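Local coordinates for protein Rab GDP-dissociation inhibitor (Saccharomyces cerevisiae, PDB 2BCG) that regulates Rab GTPases of the yeast secretory pathway by inhibiting the release of GDP from them and by extracting GDP-bound Rab from membranes, at residues F112-S118 and K231-P237; C315-P320 and G360-A364; D328-I333 and I345-S351. All coordinates share one frame; numbering follows the deposited sequence. Where two conformers were deposited one is given.

Contact 1 of 3, residues F112-S118 and K231-P237; sequences FKQVSGS and KSPYLYP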
loop_
_atom_site.group_PDB
_atom_site.type_symbol
_atom_site.label_atom_id
_atom_site.label_comp_id
_atom_site.label_asym_id
_atom_site.label_seq_id
_atom_site.Cartn_x
_atom_site.Cartn_y
_atom_site.Cartn_z
ATOM N N PHE A 112 -4.242 8.759 -2.261
ATOM C CA PHE A 112 -5.448 7.991 -2.635
ATOM C C PHE A 112 -6.330 8.753 -3.566
ATOM O O PHE A 112 -6.452 9.965 -3.408
ATOM C CB PHE A 112 -6.239 7.592 -1.391
ATOM C CG PHE A 112 -5.443 6.703 -0.461
ATOM C CD1 PHE A 112 -4.606 7.253 0.510
ATOM C CD2 PHE A 112 -5.512 5.327 -0.569
ATOM C CE1 PHE A 112 -3.870 6.463 1.359
ATOM C CE2 PHE A 112 -4.747 4.525 0.272
ATOM C CZ PHE A 112 -3.930 5.102 1.229
ATOM N N LYS A 113 -6.961 8.044 -4.507
ATOM C CA LYS A 113 -8.027 8.635 -5.329
ATOM C C LYS A 113 -9.310 7.823 -5.138
ATOM O O LYS A 113 -9.276 6.642 -4.853
ATOM C CB LYS A 113 -7.715 8.614 -6.842
ATOM C CG LYS A 113 -6.590 9.438 -7.314
ATOM C CD LYS A 113 -6.766 9.672 -8.799
ATOM C CE LYS A 113 -5.919 10.861 -9.200
ATOM N NZ LYS A 113 -5.518 10.762 -10.630
ATOM N N GLN A 114 -10.455 8.471 -5.322
ATOM C CA GLN A 114 -11.729 7.754 -5.312
ATOM C C GLN A 114 -11.860 6.828 -6.502
ATOM O O GLN A 114 -11.475 7.167 -7.620
ATOM C CB GLN A 114 -12.887 8.738 -5.385
ATOM C CG GLN A 114 -13.001 9.616 -4.169
ATOM C CD GLN A 114 -14.243 10.488 -4.247
ATOM O OE1 GLN A 114 -14.168 11.697 -4.516
ATOM N NE2 GLN A 114 -15.392 9.871 -4.058
ATOM N N VAL A 115 -12.490 5.693 -6.271
ATOM C CA VAL A 115 -12.903 4.823 -7.391
ATOM C C VAL A 115 -14.234 5.394 -7.937
ATOM O O VAL A 115 -15.099 5.807 -7.156
ATOM C CB VAL A 115 -13.049 3.371 -6.854
ATOM C CG1 VAL A 115 -13.722 2.447 -7.875
ATOM C CG2 VAL A 115 -11.663 2.817 -6.406
ATOM N N SER A 116 -14.383 5.438 -9.258
ATOM C CA SER A 116 -15.535 6.163 -9.874
ATOM C C SER A 116 -16.913 5.599 -9.578
ATOM O O SER A 116 -17.924 6.348 -9.539
ATOM C CB SER A 116 -15.361 6.259 -11.390
ATOM O OG SER A 116 -14.062 6.710 -11.682
ATOM N N GLY A 117 -16.994 4.308 -9.360
ATOM C CA GLY A 117 -18.308 3.714 -9.099
ATOM C C GLY A 117 -18.229 2.235 -8.893
ATOM O O GLY A 117 -17.175 1.637 -9.140
ATOM N N SER A 118 -19.345 1.657 -8.433
ATOM C CA SER A 118 -19.516 0.197 -8.300
ATOM C C SER A 118 -20.716 -0.137 -9.177
ATOM O O SER A 118 -21.756 0.536 -9.078
ATOM C CB SER A 118 -19.769 -0.201 -6.839
ATOM O OG SER A 118 -20.052 -1.593 -6.709
ATOM N N LYS A 231 -19.632 9.206 -5.059
ATOM C CA LYS A 231 -19.187 8.401 -6.219
ATOM C C LYS A 231 -19.257 6.902 -6.012
ATOM O O LYS A 231 -19.800 6.170 -6.860
ATOM C CB LYS A 231 -17.774 8.762 -6.676
ATOM C CG LYS A 231 -17.551 10.183 -7.103
ATOM C CD LYS A 231 -16.206 10.282 -7.815
ATOM C CE LYS A 231 -15.793 11.730 -8.034
ATOM N NZ LYS A 231 -14.340 11.805 -8.400
ATOM N N SER A 232 -18.634 6.435 -4.927
ATOM C CA SER A 232 -18.588 5.018 -4.621
ATOM C C SER A 232 -18.106 4.887 -3.175
ATOM O O SER A 232 -17.639 5.848 -2.569
ATOM C CB SER A 232 -17.595 4.278 -5.545
ATOM O OG SER A 232 -16.266 4.482 -5.060
ATOM N N PRO A 233 -18.182 3.675 -2.640
ATOM C CA PRO A 233 -17.635 3.529 -1.289
ATOM C C PRO A 233 -16.103 3.384 -1.194
ATOM O O PRO A 233 -15.591 3.209 -0.086
ATOM C CB PRO A 233 -18.301 2.252 -0.814
ATOM C CG PRO A 233 -18.463 1.451 -2.069
ATOM C CD PRO A 233 -18.750 2.415 -3.150
ATOM N N TYR A 234 -15.390 3.470 -2.322
ATOM C CA TYR A 234 -13.988 3.011 -2.364
ATOM C C TYR A 234 -12.950 4.047 -2.665
ATOM O O TYR A 234 -13.171 4.950 -3.493
ATOM C CB TYR A 234 -13.825 1.944 -3.443
ATOM C CG TYR A 234 -14.742 0.762 -3.324
ATOM C CD1 TYR A 234 -14.731 -0.023 -2.175
ATOM C CD2 TYR A 234 -15.525 0.355 -4.397
ATOM C CE1 TYR A 234 -15.557 -1.127 -2.054
ATOM C CE2 TYR A 234 -16.352 -0.755 -4.293
ATOM C CZ TYR A 234 -16.358 -1.511 -3.124
ATOM O OH TYR A 234 -17.160 -2.634 -3.040
ATOM N N LEU A 235 -11.780 3.826 -2.068
ATOM C CA LEU A 235 -10.540 4.514 -2.447
ATOM C C LEU A 235 -9.499 3.508 -3.013
ATOM O O LEU A 235 -9.606 2.326 -2.770
ATOM C CB LEU A 235 -9.940 5.205 -1.217
ATOM C CG LEU A 235 -10.821 6.157 -0.391
ATOM C CD1 LEU A 235 -10.074 6.669 0.842
ATOM C CD2 LEU A 235 -11.306 7.316 -1.286
ATOM N N TYR A 236 -8.511 4.023 -3.736
ATOM C CA TYR A 236 -7.443 3.188 -4.299
ATOM C C TYR A 236 -6.134 4.003 -4.258
ATOM O O TYR A 236 -6.148 5.183 -4.571
ATOM C CB TYR A 236 -7.777 2.763 -5.736
ATOM C CG TYR A 236 -6.755 1.807 -6.329
ATOM C CD1 TYR A 236 -6.819 0.438 -6.069
ATOM C CD2 TYR A 236 -5.693 2.289 -7.119
ATOM C CE1 TYR A 236 -5.849 -0.432 -6.561
ATOM C CE2 TYR A 236 -4.736 1.417 -7.623
ATOM C CZ TYR A 236 -4.809 0.073 -7.333
ATOM O OH TYR A 236 -3.837 -0.744 -7.866
ATOM N N PRO A 237 -5.023 3.384 -3.849
ATOM C CA PRO A 237 -3.751 4.130 -3.779
ATOM C C PRO A 237 -3.101 4.413 -5.131
ATOM O O PRO A 237 -2.986 3.521 -5.991
ATOM C CB PRO A 237 -2.823 3.195 -2.991
ATOM C CG PRO A 237 -3.357 1.826 -3.263
ATOM C CD PRO A 237 -4.862 1.978 -3.433
HETATM O O HOH W 1 -15.015 7.186 -3.102
HETATM O O HOH W 2 -13.507 8.919 -9.342
HETATM O O HOH W 3 -21.411 3.410 -7.396
#
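Phe112 to Gln114 and Tyr234 to Pro237 run as antiparallel strands, their axes 4.6 Å apart at closest approach and their directions 143° apart. Lys113 and Tyr236 form the hydrogen-bonded pair. Lys113 N gives to Tyr236 O at 3.0 Å and Tyr236 N returns the bond to Lys113 O. Next to it, Val115 N donates almost straight to Tyr234 O, with an N-H...O angle of 177°, from above the carbonyl plane.

Beyond the strands the pairing passes to a side chain. Ser232 OG donates to Val115 O at 2.7 Å, also from above the carbonyl plane. Ser232 OG in turn accepts from Tyr234 N at 3.0 Å, closing an ST turn. The chi1 of 80° sets OG between its own N and carbonyl carbon, where it can serve both bonds. Val115 lays CG2 against Tyr234 CB at 3.8 Å and reaches Tyr236 CB. Phe112 crosses Pro237 at a slant, CE2 4.0 Å from Pro237 CB. Gln114 and Lys231 are both extended and cross at about a right angle, with Gln114 NE2 3.7 Å from Lys231 CB. One water takes a bond from Gln114 NE2; another accepts from Lys231 NZ and donates to Gln114 O.

The polar ends find partners elsewhere in the chain: Tyr236 OH bonds Asp85, Lys113 NZ bonds Ala353 O, and Tyr234 OH bonds Gln331. Both segments overlap regions that interact with YPT1, and Phe112, Gln114 and Leu235 pack on apolar side chains of another protein chain. Strand 234-237 is the middle of a three-stranded antiparallel sheet, between 112-114 and 91-92, and helix 212-229 packs against Pro233 and Leu235.

Contact 2 of 3, residues C315-P320 and G360-A364; sequences CILNHP and GHYLA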
loop_
_atom_site.group_PDB
_atom_site.type_symbol
_atom_site.label_atom_id
_atom_site.label_comp_id
_atom_site.label_asym_id
_atom_site.label_seq_id
_atom_site.Cartn_x
_atom_site.Cartn_y
_atom_site.Cartn_z
ATOM N N CYS A 315 -6.036 -8.580 -16.698
ATOM C CA CYS A 315 -6.216 -8.266 -18.112
ATOM C C CYS A 315 -5.738 -6.869 -18.409
ATOM O O CYS A 315 -6.009 -5.952 -17.620
ATOM C CB CYS A 315 -7.688 -8.334 -18.477
ATOM S SG CYS A 315 -8.379 -9.988 -18.151
ATOM N N ILE A 316 -5.028 -6.722 -19.527
ATOM C CA ILE A 316 -4.599 -5.400 -19.988
ATOM C C ILE A 316 -5.463 -5.029 -21.171
ATOM O O ILE A 316 -5.604 -5.805 -22.114
ATOM C CB ILE A 316 -3.128 -5.363 -20.418
ATOM C CG1 ILE A 316 -2.188 -5.710 -19.255
ATOM C CG2 ILE A 316 -2.804 -3.976 -21.022
ATOM C CD1 ILE A 316 -0.689 -5.859 -19.697
ATOM N N LEU A 317 -6.090 -3.866 -21.045
ATOM C CA LEU A 317 -6.911 -3.317 -22.144
ATOM C C LEU A 317 -6.229 -2.076 -22.642
ATOM O O LEU A 317 -5.476 -1.445 -21.917
ATOM C CB LEU A 317 -8.309 -2.941 -21.677
ATOM C CG LEU A 317 -9.023 -3.895 -20.699
ATOM C CD1 LEU A 317 -10.340 -3.332 -20.279
ATOM C CD2 LEU A 317 -9.244 -5.258 -21.317
ATOM N N ASN A 318 -6.511 -1.722 -23.897
ATOM C CA ASN A 318 -6.029 -0.443 -24.407
ATOM C C ASN A 318 -7.184 0.549 -24.630
ATOM O O ASN A 318 -7.082 1.477 -25.455
ATOM C CB ASN A 318 -5.146 -0.635 -25.645
ATOM C CG ASN A 318 -5.894 -1.106 -26.826
ATOM O OD1 ASN A 318 -7.108 -1.297 -26.790
ATOM N ND2 ASN A 318 -5.160 -1.316 -27.935
ATOM N N HIS A 319 -8.283 0.324 -23.913
ATOM C CA HIS A 319 -9.490 1.153 -24.008
ATOM C C HIS A 319 -10.312 1.003 -22.728
ATOM O O HIS A 319 -10.151 0.037 -21.989
ATOM C CB HIS A 319 -10.344 0.645 -25.170
ATOM C CG HIS A 319 -10.691 -0.797 -25.021
ATOM N ND1 HIS A 319 -11.711 -1.228 -24.198
ATOM C CD2 HIS A 319 -10.109 -1.914 -25.523
ATOM C CE1 HIS A 319 -11.752 -2.551 -24.207
ATOM N NE2 HIS A 319 -10.802 -2.985 -25.014
ATOM N N PRO A 320 -11.246 1.945 -22.477
ATOM C CA PRO A 320 -12.120 1.786 -21.285
ATOM C C PRO A 320 -13.069 0.614 -21.330
ATOM O O PRO A 320 -13.333 0.041 -22.379
ATOM C CB PRO A 320 -12.919 3.088 -21.218
ATOM C CG PRO A 320 -12.429 3.933 -22.315
ATOM C CD PRO A 320 -11.528 3.189 -23.225
ATOM N N GLY A 360 -3.205 5.261 -21.619
ATOM C CA GLY A 360 -4.151 4.660 -22.529
ATOM C C GLY A 360 -4.553 3.239 -22.177
ATOM O O GLY A 360 -5.524 2.697 -22.728
ATOM N N HIS A 361 -3.804 2.629 -21.266
ATOM C CA HIS A 361 -4.157 1.281 -20.840
ATOM C C HIS A 361 -5.062 1.250 -19.601
ATOM O O HIS A 361 -5.181 2.229 -18.840
ATOM C CB HIS A 361 -2.883 0.454 -20.608
ATOM C CG HIS A 361 -2.049 0.279 -21.855
ATOM N ND1 HIS A 361 -2.317 -0.681 -22.813
ATOM C CD2 HIS A 361 -0.959 0.956 -22.306
ATOM C CE1 HIS A 361 -1.438 -0.583 -23.801
ATOM N NE2 HIS A 361 -0.603 0.401 -23.519
ATOM N N TYR A 362 -5.755 0.117 -19.456
ATOM C CA TYR A 362 -6.564 -0.169 -18.267
ATOM C C TYR A 362 -6.144 -1.522 -17.786
ATOM O O TYR A 362 -5.811 -2.388 -18.599
ATOM C CB TYR A 362 -8.077 -0.142 -18.593
ATOM C CG TYR A 362 -8.586 1.247 -18.934
ATOM C CD1 TYR A 362 -8.216 1.880 -20.138
ATOM C CD2 TYR A 362 -9.440 1.927 -18.060
ATOM C CE1 TYR A 362 -8.675 3.163 -20.437
ATOM C CE2 TYR A 362 -9.910 3.204 -18.369
ATOM C CZ TYR A 362 -9.507 3.807 -19.554
ATOM O OH TYR A 362 -9.964 5.052 -19.884
ATOM N N LEU A 363 -6.186 -1.690 -16.469
ATOM C CA LEU A 363 -5.994 -2.989 -15.857
ATOM C C LEU A 363 -7.367 -3.432 -15.346
ATOM O O LEU A 363 -8.061 -2.699 -14.656
ATOM C CB LEU A 363 -5.031 -2.900 -14.666
ATOM C CG LEU A 363 -3.562 -2.556 -15.000
ATOM C CD1 LEU A 363 -2.763 -2.298 -13.748
ATOM C CD2 LEU A 363 -2.957 -3.706 -15.792
ATOM N N ALA A 364 -7.744 -4.647 -15.683
ATOM C CA ALA A 364 -9.021 -5.198 -15.222
ATOM C C ALA A 364 -8.692 -6.536 -14.629
ATOM O O ALA A 364 -8.258 -7.461 -15.348
ATOM C CB ALA A 364 -9.989 -5.350 -16.378
#
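Cys315 to Leu317 and Tyr362 to Ala364 are antiparallel neighbours in the large mixed sheet, at the end of strand 303-317 and the start of strand 362-369. Their axes come within 4.8 Å.

Backbone bonds come in two reciprocal pairs. Cys315 and Ala364 exchange one pair, with Cys315 N 2.8 Å from Ala364 O. Leu317 and Tyr362 exchange the other, and Leu317 N meets Tyr362 O at an N-H...O angle of 179°. Leu317 O also draws a weak bond from His361 ND1, 3.4 Å away, and lies at the edge of the imidazole, near its plane.

Apolar contacts lie on both faces. Ile316 and Leu363 sit side by side and point the same way, CG1 of Ile316 4.1 Å from CD2 of Leu363. On the other face Leu317 CB meets Tyr362 CB at 4.2 Å, and Leu317 CD1 approaches Ala364 CB.

The aromatic contact pairs Tyr362 with the loop after strand 303-317. In the Tyr362 conformer given, one of two, Pro320 CA rests over one face of the ring in a CH-pi contact, 3.8 Å from the centroid and 12° off the normal. In this conformer CG is anti to the carbonyl carbon (chi1 -68°), which lays the ring alongside His319 and Pro320. A glycine in place of Pro320 would probably leave the outer part of the Tyr362 ring, around CZ and OH, without the packing of the proline CB and CG, and the loop freer to move. Tyr362 also packs on Ser351 of the adjoining strand.

His319 turns away from this contact. Its NE2 bonds Pro388 O, and its ND1 donates to Pro320 O at 2.7 Å, with that oxygen close to the imidazole plane.

Contact 3 of 3, residues D328-I333 and I345-S351; sequences DSLQII and IYVAIVS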
loop_
_atom_site.group_PDB
_atom_site.type_symbol
_atom_site.label_atom_id
_atom_site.label_comp_id
_atom_site.label_asym_id
_atom_site.label_seq_id
_atom_site.Cartn_x
_atom_site.Cartn_y
_atom_site.Cartn_z
ATOM N N ASP A 328 -12.587 5.953 -15.068
ATOM C CA ASP A 328 -11.157 5.671 -14.904
ATOM C C ASP A 328 -10.893 4.499 -13.979
ATOM O O ASP A 328 -9.777 3.959 -13.999
ATOM C CB ASP A 328 -10.308 6.902 -14.518
ATOM C CG ASP A 328 -10.645 7.472 -13.166
ATOM O OD1 ASP A 328 -10.392 8.699 -12.990
ATOM O OD2 ASP A 328 -11.102 6.760 -12.256
ATOM N N SER A 329 -11.912 4.080 -13.238
ATOM C CA SER A 329 -11.779 3.017 -12.248
ATOM C C SER A 329 -13.173 2.611 -11.848
ATOM O O SER A 329 -14.106 3.451 -11.811
ATOM C CB SER A 329 -10.983 3.481 -11.011
ATOM O OG SER A 329 -11.598 4.626 -10.389
ATOM N N LEU A 330 -13.334 1.343 -11.523
ATOM C CA LEU A 330 -14.633 0.880 -11.053
ATOM C C LEU A 330 -14.514 -0.511 -10.489
ATOM O O LEU A 330 -13.523 -1.232 -10.743
ATOM C CB LEU A 330 -15.705 0.903 -12.156
ATOM C CG LEU A 330 -15.438 -0.023 -13.351
ATOM C CD1 LEU A 330 -16.708 -0.789 -13.805
ATOM C CD2 LEU A 330 -14.788 0.692 -14.558
ATOM N N GLN A 331 -15.551 -0.907 -9.758
ATOM C CA GLN A 331 -15.809 -2.288 -9.429
ATOM C C GLN A 331 -16.976 -2.806 -10.255
ATOM O O GLN A 331 -17.964 -2.078 -10.427
ATOM C CB GLN A 331 -16.194 -2.388 -7.942
ATOM C CG GLN A 331 -16.942 -3.678 -7.571
ATOM C CD GLN A 331 -17.068 -3.827 -6.088
ATOM O OE1 GLN A 331 -16.298 -4.559 -5.451
ATOM N NE2 GLN A 331 -18.046 -3.136 -5.518
ATOM N N ILE A 332 -16.871 -4.034 -10.750
ATOM C CA ILE A 332 -18.073 -4.724 -11.209
ATOM C C ILE A 332 -18.364 -5.878 -10.256
ATOM O O ILE A 332 -17.437 -6.628 -9.900
ATOM C CB ILE A 332 -17.931 -5.280 -12.652
ATOM C CG1 ILE A 332 -17.615 -4.159 -13.648
ATOM C CG2 ILE A 332 -19.221 -5.999 -13.073
ATOM C CD1 ILE A 332 -17.274 -4.690 -15.071
ATOM N N ILE A 333 -19.649 -6.036 -9.901
ATOM C CA ILE A 333 -20.090 -7.160 -9.075
ATOM C C ILE A 333 -21.017 -8.021 -9.927
ATOM O O ILE A 333 -22.026 -7.498 -10.426
ATOM C CB ILE A 333 -20.898 -6.697 -7.831
ATOM C CG1 ILE A 333 -20.066 -5.788 -6.938
ATOM C CG2 ILE A 333 -21.380 -7.896 -7.012
ATOM C CD1 ILE A 333 -20.869 -5.029 -5.907
ATOM N N ILE A 345 -18.634 -13.042 -8.849
ATOM C CA ILE A 345 -17.386 -12.703 -9.576
ATOM C C ILE A 345 -17.218 -11.211 -9.477
ATOM O O ILE A 345 -18.198 -10.449 -9.608
ATOM C CB ILE A 345 -17.472 -13.099 -11.077
ATOM C CG1 ILE A 345 -17.767 -14.608 -11.199
ATOM C CG2 ILE A 345 -16.178 -12.695 -11.802
ATOM C CD1 ILE A 345 -17.848 -15.103 -12.607
ATOM N N TYR A 346 -15.991 -10.792 -9.172
ATOM C CA TYR A 346 -15.646 -9.367 -9.109
ATOM C C TYR A 346 -14.742 -8.976 -10.264
ATOM O O TYR A 346 -13.940 -9.765 -10.763
ATOM C CB TYR A 346 -14.908 -9.015 -7.802
ATOM C CG TYR A 346 -15.770 -9.130 -6.555
ATOM C CD1 TYR A 346 -15.396 -10.004 -5.541
ATOM C CD2 TYR A 346 -16.923 -8.331 -6.364
ATOM C CE1 TYR A 346 -16.168 -10.145 -4.387
ATOM C CE2 TYR A 346 -17.687 -8.452 -5.199
ATOM C CZ TYR A 346 -17.299 -9.343 -4.224
ATOM O OH TYR A 346 -18.009 -9.460 -3.060
ATOM N N VAL A 347 -14.852 -7.719 -10.655
ATOM C CA VAL A 347 -13.829 -7.121 -11.502
ATOM C C VAL A 347 -13.395 -5.822 -10.830
ATOM O O VAL A 347 -14.220 -5.048 -10.326
ATOM C CB VAL A 347 -14.304 -6.861 -12.950
ATOM C CG1 VAL A 347 -13.093 -6.608 -13.865
ATOM C CG2 VAL A 347 -15.122 -8.059 -13.508
ATOM N N ALA A 348 -12.089 -5.585 -10.829
ATOM C CA ALA A 348 -11.502 -4.366 -10.282
ATOM C C ALA A 348 -10.761 -3.726 -11.426
ATOM O O ALA A 348 -9.858 -4.327 -12.019
ATOM C CB ALA A 348 -10.526 -4.671 -9.151
ATOM N N ILE A 349 -11.157 -2.510 -11.754
ATOM C CA ILE A 349 -10.578 -1.804 -12.890
ATOM C C ILE A 349 -9.936 -0.505 -12.419
ATOM O O ILE A 349 -10.561 0.274 -11.696
ATOM C CB ILE A 349 -11.668 -1.509 -13.947
ATOM C CG1 ILE A 349 -12.169 -2.833 -14.556
ATOM C CG2 ILE A 349 -11.187 -0.563 -15.047
ATOM C CD1 ILE A 349 -13.679 -3.026 -14.433
ATOM N N VAL A 350 -8.670 -0.304 -12.816
ATOM C CA VAL A 350 -7.925 0.920 -12.533
ATOM C C VAL A 350 -7.144 1.230 -13.820
ATOM O O VAL A 350 -7.073 0.377 -14.735
ATOM C CB VAL A 350 -7.011 0.752 -11.270
ATOM C CG1 VAL A 350 -7.848 0.733 -9.978
ATOM C CG2 VAL A 350 -6.123 -0.528 -11.412
ATOM N N SER A 351 -6.535 2.396 -13.899
ATOM C CA SER A 351 -5.932 2.780 -15.153
ATOM C C SER A 351 -4.782 3.766 -14.927
ATOM O O SER A 351 -4.276 3.893 -13.824
ATOM C CB SER A 351 -7.021 3.336 -16.067
ATOM O OG SER A 351 -7.563 4.532 -15.529
HETATM O O HOH W 4 -14.114 -5.309 -7.304
#
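The beta hairpin of strands 330-334 and 345-351 brings Leu330 opposite Ile349 and Ile332 opposite Val347, each a hydrogen-bonded pair. Ile349 N points nearly along the Leu330 C=O, at 2.9 Å from O. Ile332 N and Val347 O are likewise 2.9 Å apart.

Apolar branches mesh on one face. Leu330 and Ile349 lie side by side, CG of Leu330 3.6 Å from CD1 of Ile349. That methyl also meets Ile332 CD1 at 4.0 Å, while Ile332 CB packs on Val347 CB. The hairpin sits inside the mixed sheet, strand 118-122 on one flank and strand 362-369 on the other.

On the other face, with CG anti to the backbone N (chi1 160°) and the chain extended, Gln331 lies beside the Tyr346 ring, amide and ring planes 18° apart. Gln331 OE1 shares a water with Val347 O and also bonds Ser421 OG; NE2 donates to Tyr234 OH and Ser118 OG. Ile333 CG1 touches the edge of Tyr346, 4.0 Å from CE2.

At the end of strand 345-351, Ser351 OG donates to Asp328 O, in the loop before strand 330-334, at 2.8 Å, in the carbonyl plane and on a lone pair.

In the fold
Along the chain contact 1 closes first. Contact 3 then lies nested inside the loop closed by contact 2. Contacts 2 and 3 share the mixed sheet, where strands 345-351 and 362-369 are neighbours, and their centres are about 11 Å apart. Leu363 N bonds Val350 O between them. Contact 1 belongs mainly to the small antiparallel sheet, about 10 Å from contact 3 and 18 Å from contact 2, centre to centre. Gln331 joins it to contact 3 through Tyr234 and Ser118, the latter already in strand 118-122. Parts of both segments of contact 1 lie in regions that interact with YPT1, and neighbouring residues of the same segments tie it to the mixed sheet.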